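Local coordinates for protein glcnac-alpha-1,4-gal-releasing endo-beta-galactosidase (Clostridium perfringens, PDB 1UPS) that probably hydrolyses O-glycosidic bonds as a calcium-binding family 16 endo-beta-galactosidase, releasing GlcNAc-alpha-1,4-Gal from its glycan substrates, at residues Lys136-Gly141 against Thr174-Lys179; Gly143-Trp148 against Asn251-Ala256; Asp310-Gly315 against Gly354-Gly359; Tyr346-Asn351 against Trp365-Trp370. All blocks are in the same frame, centred on the assembly; numbering follows the deposited sequence.

Interaction 1. Residues Lys136-Gly141 against Thr174-Lys179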
# COMPACT_ATOMS: atom_id res chain seq x y z
N LYS A 136 -5.56 -14.49 -8.38
CA LYS A 136 -6.97 -14.78 -8.20
C LYS A 136 -7.11 -15.31 -6.77
O LYS A 136 -6.45 -16.30 -6.39
CB LYS A 136 -7.45 -15.82 -9.21
CG LYS A 136 -8.87 -16.31 -8.97
CD LYS A 136 -9.49 -16.97 -10.19
CE LYS A 136 -8.84 -18.26 -10.61
NZ LYS A 136 -9.42 -18.66 -11.97
N LEU A 137 -7.96 -14.65 -5.97
CA LEU A 137 -8.02 -14.90 -4.53
C LEU A 137 -8.91 -16.10 -4.19
O LEU A 137 -9.68 -16.57 -5.04
CB LEU A 137 -8.52 -13.66 -3.79
CG LEU A 137 -7.78 -12.33 -4.07
CD1 LEU A 137 -8.23 -11.27 -3.09
CD2 LEU A 137 -6.29 -12.48 -4.01
N SER A 138 -8.78 -16.59 -2.96
CA SER A 138 -9.58 -17.73 -2.53
C SER A 138 -11.07 -17.50 -2.71
O SER A 138 -11.56 -16.44 -2.38
CB SER A 138 -9.33 -18.02 -1.04
OG SER A 138 -10.12 -19.14 -0.63
N ASN A 139 -11.78 -18.52 -3.21
CA ASN A 139 -13.24 -18.46 -3.30
C ASN A 139 -13.95 -19.30 -2.22
O ASN A 139 -15.16 -19.56 -2.31
CB ASN A 139 -13.72 -18.87 -4.73
CG ASN A 139 -13.55 -20.36 -5.01
OD1 ASN A 139 -13.07 -21.13 -4.18
ND2 ASN A 139 -13.96 -20.78 -6.23
N THR A 140 -13.21 -19.74 -1.19
CA THR A 140 -13.79 -20.63 -0.17
C THR A 140 -14.79 -19.94 0.74
O THR A 140 -15.66 -20.60 1.32
CB THR A 140 -12.70 -21.25 0.75
OG1 THR A 140 -11.94 -20.21 1.39
CG2 THR A 140 -11.69 -22.07 -0.05
N GLY A 141 -14.62 -18.63 0.91
CA GLY A 141 -15.29 -17.90 1.98
C GLY A 141 -14.85 -18.37 3.36
O GLY A 141 -13.85 -19.08 3.50
N THR A 174 -6.07 -9.54 2.01
CA THR A 174 -7.52 -9.67 1.83
C THR A 174 -8.13 -10.92 2.49
O THR A 174 -7.66 -12.04 2.27
CB THR A 174 -7.84 -9.62 0.34
OG1 THR A 174 -7.29 -8.39 -0.19
CG2 THR A 174 -9.37 -9.52 0.12
N PHE A 175 -9.18 -10.72 3.27
CA PHE A 175 -9.88 -11.83 3.95
C PHE A 175 -10.77 -12.60 3.00
O PHE A 175 -11.42 -11.99 2.15
CB PHE A 175 -10.81 -11.31 5.05
CG PHE A 175 -10.10 -10.81 6.29
CD1 PHE A 175 -10.80 -10.71 7.48
CD2 PHE A 175 -8.75 -10.42 6.26
CE1 PHE A 175 -10.17 -10.25 8.65
CE2 PHE A 175 -8.11 -9.95 7.41
CZ PHE A 175 -8.84 -9.86 8.61
N PHE A 176 -10.86 -13.92 3.18
CA PHE A 176 -11.77 -14.76 2.38
C PHE A 176 -13.23 -14.30 2.50
O PHE A 176 -14.01 -14.45 1.55
CB PHE A 176 -11.78 -16.23 2.84
CG PHE A 176 -10.43 -16.94 2.81
CD1 PHE A 176 -9.35 -16.44 2.09
CD2 PHE A 176 -10.28 -18.14 3.52
CE1 PHE A 176 -8.12 -17.12 2.09
CE2 PHE A 176 -9.06 -18.82 3.53
CZ PHE A 176 -7.97 -18.31 2.83
N SER A 177 -13.60 -13.76 3.66
CA SER A 177 -15.00 -13.39 3.94
C SER A 177 -15.44 -12.01 3.40
O SER A 177 -16.63 -11.62 3.52
CB SER A 177 -15.27 -13.47 5.45
OG SER A 177 -14.64 -12.41 6.15
N LYS A 178 -14.50 -11.28 2.81
CA LYS A 178 -14.75 -9.90 2.40
C LYS A 178 -14.44 -9.78 0.90
O LYS A 178 -13.43 -9.18 0.49
CB LYS A 178 -13.94 -8.93 3.26
CG LYS A 178 -14.31 -9.02 4.76
CD LYS A 178 -13.38 -8.14 5.63
CE LYS A 178 -13.64 -8.33 7.13
NZ LYS A 178 -12.69 -7.55 8.02
N LYS A 179 -15.30 -10.38 0.09
CA LYS A 179 -14.94 -10.74 -1.30
C LYS A 179 -14.80 -9.56 -2.25
O LYS A 179 -14.23 -9.71 -3.34
CB LYS A 179 -15.96 -11.74 -1.88
O HOH W 1 -13.58 -16.21 -0.54

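Interaction 2. Residues Gly143-Trp148 against Asn251-Ala256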
# COMPACT_ATOMS: atom_id res chain seq x y z
N GLY A 143 -13.56 -18.15 7.46
CA GLY A 143 -12.39 -17.54 8.09
C GLY A 143 -11.08 -17.85 7.38
O GLY A 143 -10.87 -18.96 6.87
N GLY A 144 -10.18 -16.86 7.36
CA GLY A 144 -8.91 -17.03 6.67
C GLY A 144 -8.60 -15.83 5.79
O GLY A 144 -9.45 -14.95 5.58
N HIS A 145 -7.38 -15.79 5.29
CA HIS A 145 -6.95 -14.73 4.37
C HIS A 145 -5.74 -15.18 3.59
O HIS A 145 -5.13 -16.18 3.93
CB HIS A 145 -6.68 -13.40 5.12
CG HIS A 145 -5.44 -13.38 5.97
ND1 HIS A 145 -5.38 -13.92 7.23
CD2 HIS A 145 -4.23 -12.79 5.76
CE1 HIS A 145 -4.18 -13.69 7.76
NE2 HIS A 145 -3.47 -13.00 6.88
N GLN A 146 -5.42 -14.46 2.52
CA GLN A 146 -4.16 -14.66 1.83
C GLN A 146 -3.34 -13.39 2.00
O GLN A 146 -3.90 -12.34 2.34
CB GLN A 146 -4.38 -14.97 0.34
CG GLN A 146 -5.28 -13.94 -0.39
CD GLN A 146 -6.69 -14.50 -0.63
OE1 GLN A 146 -6.83 -15.55 -1.26
NE2 GLN A 146 -7.71 -13.83 -0.10
N ALA A 147 -2.03 -13.48 1.77
CA ALA A 147 -1.18 -12.31 1.99
C ALA A 147 0.03 -12.26 1.07
O ALA A 147 0.69 -13.28 0.83
CB ALA A 147 -0.74 -12.23 3.46
N TRP A 148 0.30 -11.05 0.56
CA TRP A 148 1.54 -10.74 -0.12
C TRP A 148 2.11 -9.62 0.72
O TRP A 148 1.48 -8.56 0.86
CB TRP A 148 1.26 -10.24 -1.53
CG TRP A 148 2.47 -9.69 -2.26
CD1 TRP A 148 3.79 -10.01 -2.08
CD2 TRP A 148 2.43 -8.73 -3.31
NE1 TRP A 148 4.58 -9.27 -2.94
CE2 TRP A 148 3.77 -8.50 -3.73
CE3 TRP A 148 1.41 -8.03 -3.95
CZ2 TRP A 148 4.10 -7.58 -4.74
CZ3 TRP A 148 1.73 -7.11 -4.96
CH2 TRP A 148 3.07 -6.89 -5.34
N ASN A 251 1.73 -16.03 1.12
CA ASN A 251 1.15 -17.09 1.94
C ASN A 251 -0.36 -17.02 2.09
O ASN A 251 -1.02 -16.08 1.61
CB ASN A 251 1.93 -17.29 3.29
CG ASN A 251 1.77 -16.14 4.28
OD1 ASN A 251 1.44 -15.01 3.92
ND2 ASN A 251 2.04 -16.43 5.57
N ILE A 252 -0.92 -18.06 2.70
CA ILE A 252 -2.35 -18.16 2.91
C ILE A 252 -2.56 -18.74 4.31
O ILE A 252 -1.73 -19.51 4.77
CB ILE A 252 -3.01 -19.01 1.80
CG1 ILE A 252 -4.54 -19.02 1.95
CG2 ILE A 252 -2.37 -20.44 1.71
CD1 ILE A 252 -5.30 -19.49 0.66
N TYR A 253 -3.64 -18.33 4.97
CA TYR A 253 -3.86 -18.68 6.37
C TYR A 253 -5.28 -19.15 6.58
O TYR A 253 -6.22 -18.72 5.87
CB TYR A 253 -3.78 -17.43 7.23
CG TYR A 253 -2.47 -16.73 7.33
CD1 TYR A 253 -2.06 -15.84 6.35
CD2 TYR A 253 -1.66 -16.91 8.47
CE1 TYR A 253 -0.84 -15.12 6.49
CE2 TYR A 253 -0.44 -16.21 8.61
CZ TYR A 253 -0.05 -15.32 7.60
OH TYR A 253 1.13 -14.61 7.71
N THR A 254 -5.47 -19.98 7.60
CA THR A 254 -6.78 -20.08 8.24
C THR A 254 -6.61 -20.36 9.74
O THR A 254 -5.50 -20.66 10.18
CB THR A 254 -7.70 -21.11 7.52
OG1 THR A 254 -9.06 -20.95 8.01
CG2 THR A 254 -7.30 -22.56 7.88
N ASP A 255 -7.70 -20.22 10.51
CA ASP A 255 -7.66 -20.39 11.98
C ASP A 255 -6.76 -19.36 12.67
O ASP A 255 -6.20 -19.61 13.75
CB ASP A 255 -7.23 -21.81 12.30
CG ASP A 255 -8.20 -22.82 11.75
OD1 ASP A 255 -7.77 -23.94 11.38
OD2 ASP A 255 -9.43 -22.56 11.63
N ALA A 256 -6.66 -18.19 12.03
CA ALA A 256 -5.86 -17.08 12.51
C ALA A 256 -6.77 -15.92 12.91
O ALA A 256 -7.98 -16.12 13.15
CB ALA A 256 -4.84 -16.65 11.42

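Interaction 3. Residues Asp310-Gly315 against Gly354-Gly359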
# COMPACT_ATOMS: atom_id res chain seq x y z
N ASP A 310 -9.68 36.67 1.12
CA ASP A 310 -9.55 35.68 2.19
C ASP A 310 -10.06 34.28 1.81
O ASP A 310 -9.96 33.35 2.60
CB ASP A 310 -10.16 36.16 3.51
CG ASP A 310 -11.67 36.38 3.42
OD1 ASP A 310 -12.25 36.82 4.46
OD2 ASP A 310 -12.36 36.16 2.40
N LYS A 311 -10.59 34.14 0.59
CA LYS A 311 -10.98 32.82 0.07
C LYS A 311 -9.90 32.30 -0.87
O LYS A 311 -9.01 33.07 -1.28
CB LYS A 311 -12.32 32.92 -0.68
CG LYS A 311 -13.43 33.51 0.18
CD LYS A 311 -14.59 32.55 0.37
CE LYS A 311 -15.55 33.04 1.45
NZ LYS A 311 -15.89 34.48 1.28
N VAL A 312 -9.98 31.02 -1.22
CA VAL A 312 -9.13 30.47 -2.29
C VAL A 312 -9.97 30.47 -3.57
O VAL A 312 -11.08 29.96 -3.58
CB VAL A 312 -8.63 29.04 -1.95
CG1 VAL A 312 -7.74 28.49 -3.04
CG2 VAL A 312 -7.89 29.05 -0.61
N SER A 313 -9.44 31.06 -4.64
CA SER A 313 -10.16 31.20 -5.90
C SER A 313 -9.95 29.99 -6.81
O SER A 313 -9.00 29.22 -6.64
CB SER A 313 -9.68 32.46 -6.64
OG SER A 313 -9.92 33.64 -5.88
N TYR A 314 -10.84 29.82 -7.78
CA TYR A 314 -10.53 28.95 -8.91
C TYR A 314 -10.89 29.67 -10.20
O TYR A 314 -11.79 30.53 -10.21
CB TYR A 314 -11.21 27.57 -8.82
CG TYR A 314 -12.73 27.60 -8.89
CD1 TYR A 314 -13.40 27.86 -10.09
CD2 TYR A 314 -13.50 27.34 -7.75
CE1 TYR A 314 -14.78 27.90 -10.17
CE2 TYR A 314 -14.91 27.36 -7.82
CZ TYR A 314 -15.53 27.64 -9.03
OH TYR A 314 -16.90 27.68 -9.14
N GLY A 315 -10.19 29.34 -11.27
CA GLY A 315 -10.51 29.92 -12.57
C GLY A 315 -9.58 29.40 -13.65
O GLY A 315 -8.77 28.52 -13.40
N GLY A 354 -17.17 27.18 6.32
CA GLY A 354 -17.70 26.54 5.13
C GLY A 354 -16.77 26.69 3.93
O GLY A 354 -17.00 26.05 2.89
N TYR A 355 -15.75 27.53 4.07
CA TYR A 355 -14.78 27.79 2.99
C TYR A 355 -13.36 27.47 3.42
O TYR A 355 -13.00 27.62 4.60
CB TYR A 355 -14.87 29.25 2.51
CG TYR A 355 -16.23 29.59 1.94
CD1 TYR A 355 -16.53 29.35 0.60
CD2 TYR A 355 -17.24 30.11 2.77
CE1 TYR A 355 -17.81 29.64 0.08
CE2 TYR A 355 -18.50 30.40 2.27
CZ TYR A 355 -18.79 30.16 0.93
OH TYR A 355 -20.05 30.46 0.44
N ILE A 356 -12.54 27.03 2.47
CA ILE A 356 -11.13 26.81 2.74
C ILE A 356 -10.48 28.16 3.02
O ILE A 356 -10.67 29.12 2.25
CB ILE A 356 -10.42 26.11 1.54
CG1 ILE A 356 -11.06 24.75 1.24
CG2 ILE A 356 -8.91 25.95 1.83
CD1 ILE A 356 -10.87 23.71 2.36
N GLU A 357 -9.72 28.24 4.11
CA GLU A 357 -8.97 29.44 4.48
C GLU A 357 -7.51 29.28 4.08
O GLU A 357 -7.05 28.17 3.81
CB GLU A 357 -9.06 29.66 6.01
CG GLU A 357 -10.48 29.82 6.51
CD GLU A 357 -10.56 29.87 8.03
OE1 GLU A 357 -10.06 30.87 8.60
OE2 GLU A 357 -11.08 28.91 8.64
N HIS A 358 -6.77 30.38 4.03
CA HIS A 358 -5.33 30.32 3.79
C HIS A 358 -4.56 31.26 4.72
O HIS A 358 -4.88 32.45 4.80
CB HIS A 358 -4.97 30.63 2.32
CG HIS A 358 -5.55 31.92 1.81
ND1 HIS A 358 -4.86 33.11 1.85
CD2 HIS A 358 -6.74 32.19 1.22
CE1 HIS A 358 -5.60 34.07 1.33
NE2 HIS A 358 -6.75 33.54 0.94
N GLY A 359 -3.57 30.71 5.41
CA GLY A 359 -2.76 31.50 6.34
C GLY A 359 -1.47 30.81 6.71
O GLY A 359 -1.29 29.60 6.50
O HOH W 2 -8.11 32.85 4.68
O HOH W 3 -11.77 31.55 3.37
O HOH W 4 -12.07 29.48 -0.10

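Interaction 4. Residues Tyr346-Asn351 against Trp365-Trp370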
# COMPACT_ATOMS: atom_id res chain seq x y z
N TYR A 346 -0.79 27.85 4.21
CA TYR A 346 -1.41 26.52 4.21
C TYR A 346 -2.92 26.60 4.10
O TYR A 346 -3.55 27.41 4.76
CB TYR A 346 -1.11 25.78 5.51
CG TYR A 346 0.33 25.41 5.72
CD1 TYR A 346 0.98 25.75 6.91
CD2 TYR A 346 1.03 24.67 4.77
CE1 TYR A 346 2.32 25.39 7.13
CE2 TYR A 346 2.36 24.31 4.97
CZ TYR A 346 2.99 24.67 6.15
OH TYR A 346 4.31 24.30 6.36
N LEU A 347 -3.50 25.70 3.32
CA LEU A 347 -4.94 25.56 3.27
C LEU A 347 -5.44 24.93 4.57
O LEU A 347 -4.93 23.90 5.00
CB LEU A 347 -5.34 24.69 2.08
CG LEU A 347 -4.93 25.28 0.73
CD1 LEU A 347 -5.63 24.49 -0.40
CD2 LEU A 347 -5.26 26.77 0.66
N ASN A 348 -6.45 25.55 5.18
CA ASN A 348 -6.95 25.08 6.47
C ASN A 348 -8.40 25.45 6.68
O ASN A 348 -8.95 26.24 5.92
CB ASN A 348 -6.09 25.62 7.61
CG ASN A 348 -6.29 27.09 7.85
OD1 ASN A 348 -7.09 27.48 8.71
ND2 ASN A 348 -5.59 27.92 7.07
N ILE A 349 -9.01 24.88 7.73
CA ILE A 349 -10.41 25.17 8.06
C ILE A 349 -10.62 25.54 9.54
O ILE A 349 -11.68 25.28 10.12
CB ILE A 349 -11.37 24.02 7.63
CG1 ILE A 349 -11.15 22.74 8.44
CG2 ILE A 349 -11.26 23.76 6.10
CD1 ILE A 349 -12.23 21.65 8.23
N GLU A 350 -9.61 26.18 10.14
CA GLU A 350 -9.63 26.48 11.58
C GLU A 350 -10.90 27.19 12.07
O GLU A 350 -11.44 26.85 13.14
CB GLU A 350 -8.38 27.27 11.99
CG GLU A 350 -8.19 27.39 13.51
CD GLU A 350 -7.71 26.10 14.17
OE1 GLU A 350 -7.63 26.07 15.43
OE2 GLU A 350 -7.42 25.11 13.46
N ASN A 351 -11.37 28.18 11.31
CA ASN A 351 -12.53 28.96 11.73
C ASN A 351 -13.89 28.38 11.30
O ASN A 351 -14.94 28.95 11.64
CB ASN A 351 -12.39 30.43 11.30
CG ASN A 351 -11.31 31.17 12.08
OD1 ASN A 351 -11.42 31.35 13.30
ND2 ASN A 351 -10.26 31.61 11.38
N TRP A 365 -1.55 22.11 13.37
CA TRP A 365 -3.01 22.23 13.37
C TRP A 365 -3.63 21.16 12.49
O TRP A 365 -3.33 21.07 11.28
CB TRP A 365 -3.44 23.60 12.86
CG TRP A 365 -3.30 24.74 13.85
CD1 TRP A 365 -2.66 24.73 15.07
CD2 TRP A 365 -3.80 26.07 13.68
NE1 TRP A 365 -2.75 25.96 15.67
CE2 TRP A 365 -3.44 26.81 14.84
CE3 TRP A 365 -4.53 26.72 12.67
CZ2 TRP A 365 -3.78 28.15 15.00
CZ3 TRP A 365 -4.86 28.06 12.83
CH2 TRP A 365 -4.48 28.76 13.99
N TRP A 366 -4.48 20.33 13.09
CA TRP A 366 -5.16 19.28 12.33
C TRP A 366 -6.08 19.87 11.26
O TRP A 366 -6.37 19.20 10.25
CB TRP A 366 -5.95 18.35 13.25
CG TRP A 366 -5.10 17.41 14.08
CD1 TRP A 366 -3.76 17.52 14.34
CD2 TRP A 366 -5.54 16.22 14.72
NE1 TRP A 366 -3.35 16.47 15.13
CE2 TRP A 366 -4.42 15.65 15.37
CE3 TRP A 366 -6.78 15.58 14.83
CZ2 TRP A 366 -4.50 14.47 16.12
CZ3 TRP A 366 -6.86 14.40 15.58
CH2 TRP A 366 -5.73 13.86 16.21
N SER A 367 -6.54 21.11 11.47
CA SER A 367 -7.40 21.77 10.47
C SER A 367 -6.65 22.06 9.18
O SER A 367 -7.26 22.33 8.14
CB SER A 367 -7.98 23.08 11.02
OG SER A 367 -7.04 24.13 10.98
N ALA A 368 -5.32 21.99 9.24
CA ALA A 368 -4.47 22.25 8.06
C ALA A 368 -3.88 20.96 7.47
O ALA A 368 -3.04 21.00 6.56
CB ALA A 368 -3.36 23.24 8.40
N GLN A 369 -4.34 19.82 7.97
CA GLN A 369 -3.83 18.53 7.50
C GLN A 369 -4.91 17.73 6.77
O GLN A 369 -6.08 17.74 7.18
CB GLN A 369 -3.29 17.73 8.68
CG GLN A 369 -2.09 18.40 9.33
CD GLN A 369 -1.59 17.59 10.50
OE1 GLN A 369 -1.95 16.42 10.63
NE2 GLN A 369 -0.76 18.20 11.35
N TRP A 370 -4.51 17.06 5.70
CA TRP A 370 -5.46 16.43 4.79
C TRP A 370 -5.08 14.99 4.43
O TRP A 370 -3.91 14.69 4.22
CB TRP A 370 -5.55 17.28 3.51
CG TRP A 370 -5.91 18.71 3.78
CD1 TRP A 370 -5.04 19.74 3.99
CD2 TRP A 370 -7.23 19.27 3.85
NE1 TRP A 370 -5.74 20.91 4.20
CE2 TRP A 370 -7.08 20.65 4.11
CE3 TRP A 370 -8.53 18.74 3.72
CZ2 TRP A 370 -8.18 21.51 4.26
CZ3 TRP A 370 -9.62 19.59 3.85
CH2 TRP A 370 -9.44 20.97 4.12
O HOH W 5 -2.67 22.57 4.43
O HOH W 6 -6.60 22.49 14.06

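Interaction 1. Residues Lys136-Gly141 against Thr174-Lys179
Two loops of the family 16 beta-sandwich meet here: residues 136-141 run on from strand 129-136, and the loop at 174-179 connects strand 168-170 to strand 181-187. The second loop folds as a type I beta turn from Phe175 to Lys178, and from it Phe176 reaches toward the other loop with CG anti to the carbonyl carbon (chi1 -58°). Ser138 lies over one face of that ring. Its CB is 3.5 Å from Phe176 CE1, and because OG is anti to its own backbone N (chi1 180°) the hydroxyl oxygen stands above the ring centre. Thr140 OG1 comes in obliquely, 3.4 Å from Phe176 CD2. The same two hydroxyls are joined to each other, Ser138 OG to Thr140 OG1 at 2.9 Å. Elsewhere in the contact Leu137 CD1 packs at 3.8 Å against Thr174 CB, the two side chains crossing at about a right angle. One water joins the loops, donating to Ser138 O (2.7 Å) and to Phe176 O (2.8 Å) and accepting from Gly141 N; Gln146 also bridges them, through Ser138 N and Thr174 O. Strand 267-279 supplies further packing, with Lys267 against Phe176 and Trp269 against Leu137. The Phe176 ring and a water with three hydrogen bonds thus join two strand-connecting loops of the jelly-roll sandwich, the fold of glycosyl hydrolase family 16.

Interaction 2. Residues Gly143-Trp148 against Asn251-Ala256
Tyr253 OH is the best-held polar atom, gripped by two hydrogen bonds: one from Asn251 ND2 at 3.0 Å, with the hydroxyl close to the amide plane, and one shared with Tyr52 OH. The amide is itself fixed, since Asn251 OD1 is hydrogen-bonded to Trp149 NE1. Both side chains rise from strand 251-254, which runs antiparallel to strand 145-148 with the short axes at 153°. His145-Tyr253 and Ala147-Asn251 are hydrogen-bonded pairs, with Gln146-Ile252 as the non-hydrogen-bonded pair between them. Tyr253 N points almost straight along the His145 carbonyl, 2.8 Å from His145 O, whereas the return bond from His145 N to Tyr253 O is longer at 3.2 Å and comes from above the carbonyl plane. On the face carrying His145, Ala147, Asn251 and Tyr253, the two rings lie side by side, pointing the same way. Their planes differ by 11° but are slid apart, so overlap is slight, and His145 NE2 comes to 3.2 Å from Tyr253 CD1. Ala147 CB sits at the tyrosine ring edge, 4.2 Å from Tyr253 CE1. At the end of strand 251-254, Thr254 OG1 donates to Gly143 O at 2.9 Å, from above the carbonyl plane, and side-chain-free Gly144 brings its CA within 3.3 Å of Tyr253 O. With ND1 hydrogen-bonded to Ser258 OG and one face of its ring met by Tyr253, the imidazole of His145 is fixed in its rotation.

Interaction 3. Residues Asp310-Gly315 against Gly354-Gly359
The two backbones approach without pairing directly, Lys311 CA lying 5.9 Å from Glu357 CA, and three waters bridge them. Ile356 O receives two of these: one water also donates to Asp310 O, and the other accepts from Val312 N. A third water spans Asp310 O and His358 N. The bent Lys311 chain lays its CE over the face of Tyr355, 3.7 Å from the ring centroid. Lys311 NZ lies 4.9 Å from that centroid, only 12° off the ring normal, so a CH-pi contact and a cation-pi interaction share one face; Tyr355 OH is hydrogen-bonded to Glu397. Next to it, Val312 CG2 meets Ile356 CG2 at 4.1 Å and His358 CD2 at 3.8 Å. His358 has CG in the crowded position between N and carbonyl carbon (chi1 53°), turning NE2 toward Lys311 O for a weak bond of 3.2 Å bent to 124°; its stronger acceptor there is Asn309 O. Since NE2 donates to carbonyl oxygens while ND1 is hydrogen-bonded to the carboxylate of Glu345, His358 is probably protonated on both nitrogens and carries a positive charge.

Interaction 4. Residues Tyr346-Asn351 against Trp365-Trp370
The C-terminal domain, probably a ricin-type beta-trefoil, here sets strand 346-348 and the turn after it against the 3-10 segment 366-368 that leads into Trp370. The indole edge of Trp370 meets Leu347: NE1 donates to Leu347 O at 3.2 Å in a nearly straight bond (166°), the oxygen lying in the ring plane. A water bound to Leu347 O and Ala368 O adds a second bond to that carbonyl, and Ala368 CA gives it a CH contact at 3.5 Å. One residue on, Ile349 N donates to Ser367 O at 3.1 Å, while Asn383 ND2 also reaches that oxygen; Ile349 CG2 rests 3.9 Å from Trp370 CH2. Asn348 shapes the turn: its OD1 accepts from Glu350 N in an Asx turn, and its ND2 donates back to Tyr346 O. Glu350 CG is anti to its backbone N, and the bend at chi2 (74°) lays the carboxylate over one face of Trp365, the planes 23° apart and Glu350 CD 3.6 Å from Trp365 CE3. Ser367 OG donates to the anti lone pair of Glu350 OE2 at 2.7 Å, and a water donates to the same oxygen while accepting from Ser367 N. A tryptophan at the start of strand 370-375, its N-H tied to the backbone of another strand, is consistent with a ricin-type beta-trefoil.

How the interactions relate
Interactions 1 and 2 belong to the family 16 domain, their centres 9 Å apart, and alternate along the chain. Gln146 ties them together: OE1 accepts from Ser138 N at 2.8 Å, NE2 donates to Thr174 O. Phe176 N bonds to Gly144 O. The side chain of Leu137 lies about 11 Å from that of the calcium ligand Asp272, so interaction 1 is outside the metal site. Interactions 3 and 4, 12 Å apart between centres, share the two-stranded sheet of 346-348 and 357-359, where Glu357 N bonds to Asn348 O and Asn351 N to Glu357 OE2, both at 2.8 Å. Separate domains hold the two pairs, about 24 Å between the nearest atoms of interactions 2 and 4.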